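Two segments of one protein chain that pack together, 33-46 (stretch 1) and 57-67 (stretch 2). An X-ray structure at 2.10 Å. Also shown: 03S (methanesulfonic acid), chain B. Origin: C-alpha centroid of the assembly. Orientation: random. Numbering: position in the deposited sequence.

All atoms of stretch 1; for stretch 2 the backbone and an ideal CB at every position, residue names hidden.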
# COMPACT_ATOMS: atom_id res chain seq x y z
N GLN A 33 4.45 3.34 9.74
CA GLN A 33 5.15 2.93 10.96
C GLN A 33 5.55 1.47 10.90
O GLN A 33 5.03 0.71 10.14
CB GLN A 33 4.28 3.13 12.20
CG GLN A 33 3.53 4.43 12.26
CD GLN A 33 2.49 4.41 13.32
OE1 GLN A 33 2.80 4.41 14.51
NE2 GLN A 33 1.24 4.37 12.92
N VAL A 34 6.48 1.09 11.75
CA VAL A 34 7.11 -0.20 11.64
C VAL A 34 6.20 -1.40 11.72
O VAL A 34 6.25 -2.25 10.88
CB VAL A 34 8.29 -0.37 12.61
CG1 VAL A 34 8.97 -1.68 12.36
CG2 VAL A 34 9.27 0.77 12.46
N SER A 35 5.37 -1.46 12.73
CA SER A 35 4.55 -2.63 12.95
C SER A 35 3.14 -2.61 12.39
O SER A 35 2.34 -3.41 12.74
CB SER A 35 4.45 -2.89 14.43
OG SER A 35 5.59 -3.55 14.83
N VAL A 36 2.86 -1.72 11.48
CA VAL A 36 1.49 -1.60 11.00
C VAL A 36 1.10 -2.83 10.17
O VAL A 36 1.85 -3.29 9.30
CB VAL A 36 1.32 -0.29 10.22
CG1 VAL A 36 -0.00 -0.25 9.45
CG2 VAL A 36 1.42 0.88 11.21
N THR A 37 -0.07 -3.38 10.47
CA THR A 37 -0.68 -4.44 9.68
C THR A 37 -1.94 -3.91 9.00
O THR A 37 -2.41 -2.81 9.28
CB THR A 37 -1.02 -5.64 10.57
OG1 THR A 37 -2.12 -5.31 11.42
CG2 THR A 37 0.17 -6.02 11.43
N THR A 38 -2.48 -4.72 8.10
CA THR A 38 -3.75 -4.37 7.48
C THR A 38 -4.84 -4.19 8.53
O THR A 38 -5.69 -3.30 8.41
CB THR A 38 -4.13 -5.43 6.46
OG1 THR A 38 -3.02 -5.63 5.57
CG2 THR A 38 -5.40 -5.00 5.69
N LYS A 39 -4.79 -5.01 9.58
CA LYS A 39 -5.73 -4.90 10.70
C LYS A 39 -5.66 -3.52 11.35
O LYS A 39 -6.69 -2.84 11.50
CB LYS A 39 -5.44 -5.98 11.73
CG LYS A 39 -6.46 -6.10 12.86
CD LYS A 39 -5.92 -7.04 13.94
CE LYS A 39 -6.83 -7.11 15.16
NZ LYS A 39 -7.13 -5.76 15.72
N THR A 40 -4.46 -3.08 11.75
CA THR A 40 -4.37 -1.79 12.44
C THR A 40 -4.56 -0.63 11.47
O THR A 40 -5.06 0.43 11.87
CB THR A 40 -3.04 -1.65 13.20
OG1 THR A 40 -1.95 -1.68 12.28
CG2 THR A 40 -2.86 -2.77 14.21
N ALA A 41 -4.20 -0.81 10.20
CA ALA A 41 -4.46 0.21 9.19
C ALA A 41 -5.96 0.46 9.03
O ALA A 41 -6.39 1.60 8.81
CB ALA A 41 -3.85 -0.21 7.85
N ASN A 42 -6.76 -0.61 9.09
CA ASN A 42 -8.22 -0.49 9.10
C ASN A 42 -8.68 0.40 10.25
O ASN A 42 -9.52 1.28 10.08
CB ASN A 42 -8.84 -1.89 9.22
CG ASN A 42 -10.26 -1.96 8.68
OD1 ASN A 42 -10.91 -0.94 8.46
ND2 ASN A 42 -10.76 -3.19 8.47
N GLU A 43 -8.13 0.16 11.45
CA GLU A 43 -8.49 0.95 12.62
C GLU A 43 -8.00 2.39 12.48
O GLU A 43 -8.75 3.33 12.78
CB GLU A 43 -7.92 0.28 13.87
CG GLU A 43 -8.48 -1.14 14.13
CD GLU A 43 -7.55 -1.98 15.00
OE1 GLU A 43 -6.43 -1.49 15.31
OE2 GLU A 43 -7.91 -3.11 15.37
N ILE A 44 -6.77 2.58 12.01
CA ILE A 44 -6.23 3.92 11.76
C ILE A 44 -7.09 4.67 10.75
O ILE A 44 -7.39 5.86 10.92
CB ILE A 44 -4.76 3.84 11.28
CG1 ILE A 44 -3.86 3.30 12.40
CG2 ILE A 44 -4.25 5.21 10.80
CD1 ILE A 44 -2.42 3.07 11.96
N MET A 45 -7.51 3.97 9.68
CA MET A 45 -8.34 4.59 8.64
C MET A 45 -9.62 5.17 9.23
O MET A 45 -9.95 6.35 9.00
CB MET A 45 -8.68 3.57 7.56
CG MET A 45 -9.51 4.17 6.42
SD MET A 45 -10.01 2.96 5.19
CE MET A 45 -11.11 1.92 6.18
N LEU A 46 -10.37 4.36 9.98
CA LEU A 46 -11.63 4.82 10.57
C LEU A 46 -11.41 5.85 11.67
O LEU A 46 -12.20 6.79 11.82
CB LEU A 46 -12.41 3.64 11.12
CG LEU A 46 -12.91 2.68 10.05
CD1 LEU A 46 -13.60 1.51 10.73
CD2 LEU A 46 -13.84 3.40 9.07
N UNK A 57 -8.32 10.60 -0.99
CA UNK A 57 -7.63 9.41 -1.47
C UNK A 57 -6.87 8.77 -0.31
O UNK A 57 -6.08 9.43 0.36
CB UNK A 57 -6.68 9.75 -2.62
N UNK A 58 -7.12 7.48 -0.10
CA UNK A 58 -6.53 6.69 0.98
C UNK A 58 -5.63 5.63 0.35
O UNK A 58 -6.08 4.86 -0.51
CB UNK A 58 -7.61 6.05 1.86
N UNK A 59 -4.38 5.57 0.78
CA UNK A 59 -3.45 4.56 0.32
C UNK A 59 -3.16 3.62 1.48
O UNK A 59 -2.64 4.04 2.52
CB UNK A 59 -2.17 5.19 -0.22
N UNK A 60 -3.48 2.34 1.29
CA UNK A 60 -3.24 1.30 2.29
C UNK A 60 -2.01 0.52 1.82
O UNK A 60 -2.09 -0.29 0.89
CB UNK A 60 -4.46 0.39 2.47
N UNK A 61 -0.87 0.78 2.45
CA UNK A 61 0.40 0.17 2.05
C UNK A 61 0.85 -0.81 3.13
O UNK A 61 1.78 -0.55 3.91
CB UNK A 61 1.47 1.24 1.81
N UNK A 62 0.17 -1.95 3.18
CA UNK A 62 0.37 -2.98 4.19
C UNK A 62 0.22 -4.34 3.54
O UNK A 62 -0.17 -4.46 2.37
CB UNK A 62 -0.61 -2.82 5.35
N UNK A 63 0.44 -5.38 4.29
CA UNK A 63 0.13 -6.71 3.83
C UNK A 63 1.17 -7.77 4.06
O UNK A 63 0.86 -8.90 4.13
CB UNK A 63 -0.17 -6.65 2.33
N UNK A 64 2.40 -7.36 4.21
CA UNK A 64 3.47 -8.29 4.46
C UNK A 64 3.56 -8.70 5.92
O UNK A 64 3.95 -9.76 6.20
CB UNK A 64 4.80 -7.68 4.01
N UNK A 65 3.19 -7.84 6.85
CA UNK A 65 3.16 -8.20 8.27
C UNK A 65 1.87 -8.96 8.61
O UNK A 65 0.84 -8.49 8.35
CB UNK A 65 3.28 -6.95 9.14
N UNK A 66 1.96 -10.11 9.22
CA UNK A 66 0.78 -10.86 9.61
C UNK A 66 -0.14 -11.23 8.42
O UNK A 66 -1.27 -10.88 8.43
CB UNK A 66 -0.01 -10.05 10.64
N UNK A 67 0.35 -11.89 7.39
CA UNK A 67 -0.47 -12.06 6.18
C UNK A 67 -1.56 -13.10 6.31
O UNK A 67 -2.42 -13.18 5.42
CB UNK A 67 0.43 -12.44 5.00
S10 03S B . 7.87 -4.19 7.92
O11 03S B . 8.19 -5.10 6.80
O12 03S B . 6.41 -3.96 7.98
C13 03S B . 8.38 -4.87 9.35

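Positions 57 to 61 have the extended backbone of a strand, so successive CA-to-CB bonds alternate in direction. At 57 nothing of stretch 1 lies within 5.5 Å of the ideal CB; the visible atoms set no preference, and the residue is Thr-57.

At 58 CA-to-CB points toward the helix, and the ideal CB lies 5.1 Å from Met-45 SD. That gap suits a mid-sized apolar group, branched or linear. Val-58 supplies it, its CG1 reaching 4.4 Å from Met-45 CG. Position 59 has no neighbour in stretch 1 and is Val-59.

At 60 the bond again points toward the helix, one turn nearer its start. The ideal CB stands 5.4 Å from Ala-41 CB, and the small alanine leaves room for a longer aliphatic chain such as leucine, isoleucine or methionine. Ile-60 is found, with chi1 and chi2 both m; its CG2 comes to 4.4 Å from Ala-41 CB. The bond at 61 points away, leaving the choice unconstrained from this side; the residue is Ala-61.

Position 62 is tighter. Its ideal CB is 3.7 Å from Thr-38 OG1 and 4.0 Å from Thr-37 C, so a small side chain is favoured, and serine, threonine or cysteine could offer a polar atom to the hydroxyl. Thr-62 (chi1 p) combines two roles: its OG1 hydrogen-bonds Thr-38 OG1 at 2.9 Å, while its CG2 packs 3.7 Å from Val-36 CG1 and 3.9 Å from Ala-41 CB.

At 63 phi/psi is 135/-24. A CB here would be jammed against the carbonyl O of the preceding residue, which alone calls for glycine, and Gly-63 is present. Its N donates to water 1 at 2.8 Å. Position 64 points away from stretch 1; Val-64 instead brings CG1 to 3.8 Å from 03S O11.

At 65 the ideal CB lies 3.9 Å from Val-36 O and 4.0 Å from Thr-37 CG2. The carbonyl and the nearby sulfonate favour a donor, as in asparagine, glutamine or histidine. Asn-65 (chi1 m) places ND2 3.3 Å from Val-36 O and 2.6 Å from 03S O12, both weak hydrogen bonds; the angles at hydrogen are 161° and 117°.

Position 66 has positive phi (59/55), a conformation open to glycine, asparagine and aspartate. Asn-66 fits, its CB 4.1 Å from Thr-37 CG2. At 67 the bond points away; phi of -76° permits proline, among many others, and Pro-67 is found.

Stretch 2 57-67: TVVIATGVNNP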
# COMPACT_ATOMS: atom_id res chain seq x y z
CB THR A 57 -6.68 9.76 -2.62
OG1 THR A 57 -7.38 10.57 -3.57
CG2 THR A 57 -6.21 8.51 -3.29
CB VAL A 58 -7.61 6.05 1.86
CG1 VAL A 58 -6.99 5.38 3.07
CG2 VAL A 58 -8.66 7.09 2.26
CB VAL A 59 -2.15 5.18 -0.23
CG1 VAL A 59 -1.31 4.09 -0.88
CG2 VAL A 59 -2.48 6.30 -1.24
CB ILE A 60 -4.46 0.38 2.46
CG1 ILE A 60 -5.72 1.18 2.82
CG2 ILE A 60 -4.17 -0.72 3.51
CD1 ILE A 60 -5.58 2.10 4.07
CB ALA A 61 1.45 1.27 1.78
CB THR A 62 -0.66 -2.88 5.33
OG1 THR A 62 -1.97 -3.08 4.78
CG2 THR A 62 -0.60 -1.53 6.06
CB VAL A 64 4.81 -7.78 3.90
CG1 VAL A 64 5.46 -6.81 4.85
CG2 VAL A 64 5.73 -8.90 3.52
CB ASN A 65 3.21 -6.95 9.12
CG ASN A 65 4.58 -6.36 9.24
OD1 ASN A 65 5.58 -7.02 9.05
ND2 ASN A 65 4.62 -5.09 9.57
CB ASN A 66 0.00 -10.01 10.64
CG ASN A 66 0.52 -10.16 12.05
OD1 ASN A 66 1.62 -10.60 12.28
ND2 ASN A 66 -0.31 -9.78 13.01
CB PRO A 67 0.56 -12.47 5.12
CG PRO A 67 1.55 -13.32 5.93
CD PRO A 67 1.62 -12.64 7.30
O HOH W 1 2.11 -5.04 6.54
O HOH W 2 -1.44 -7.51 7.54
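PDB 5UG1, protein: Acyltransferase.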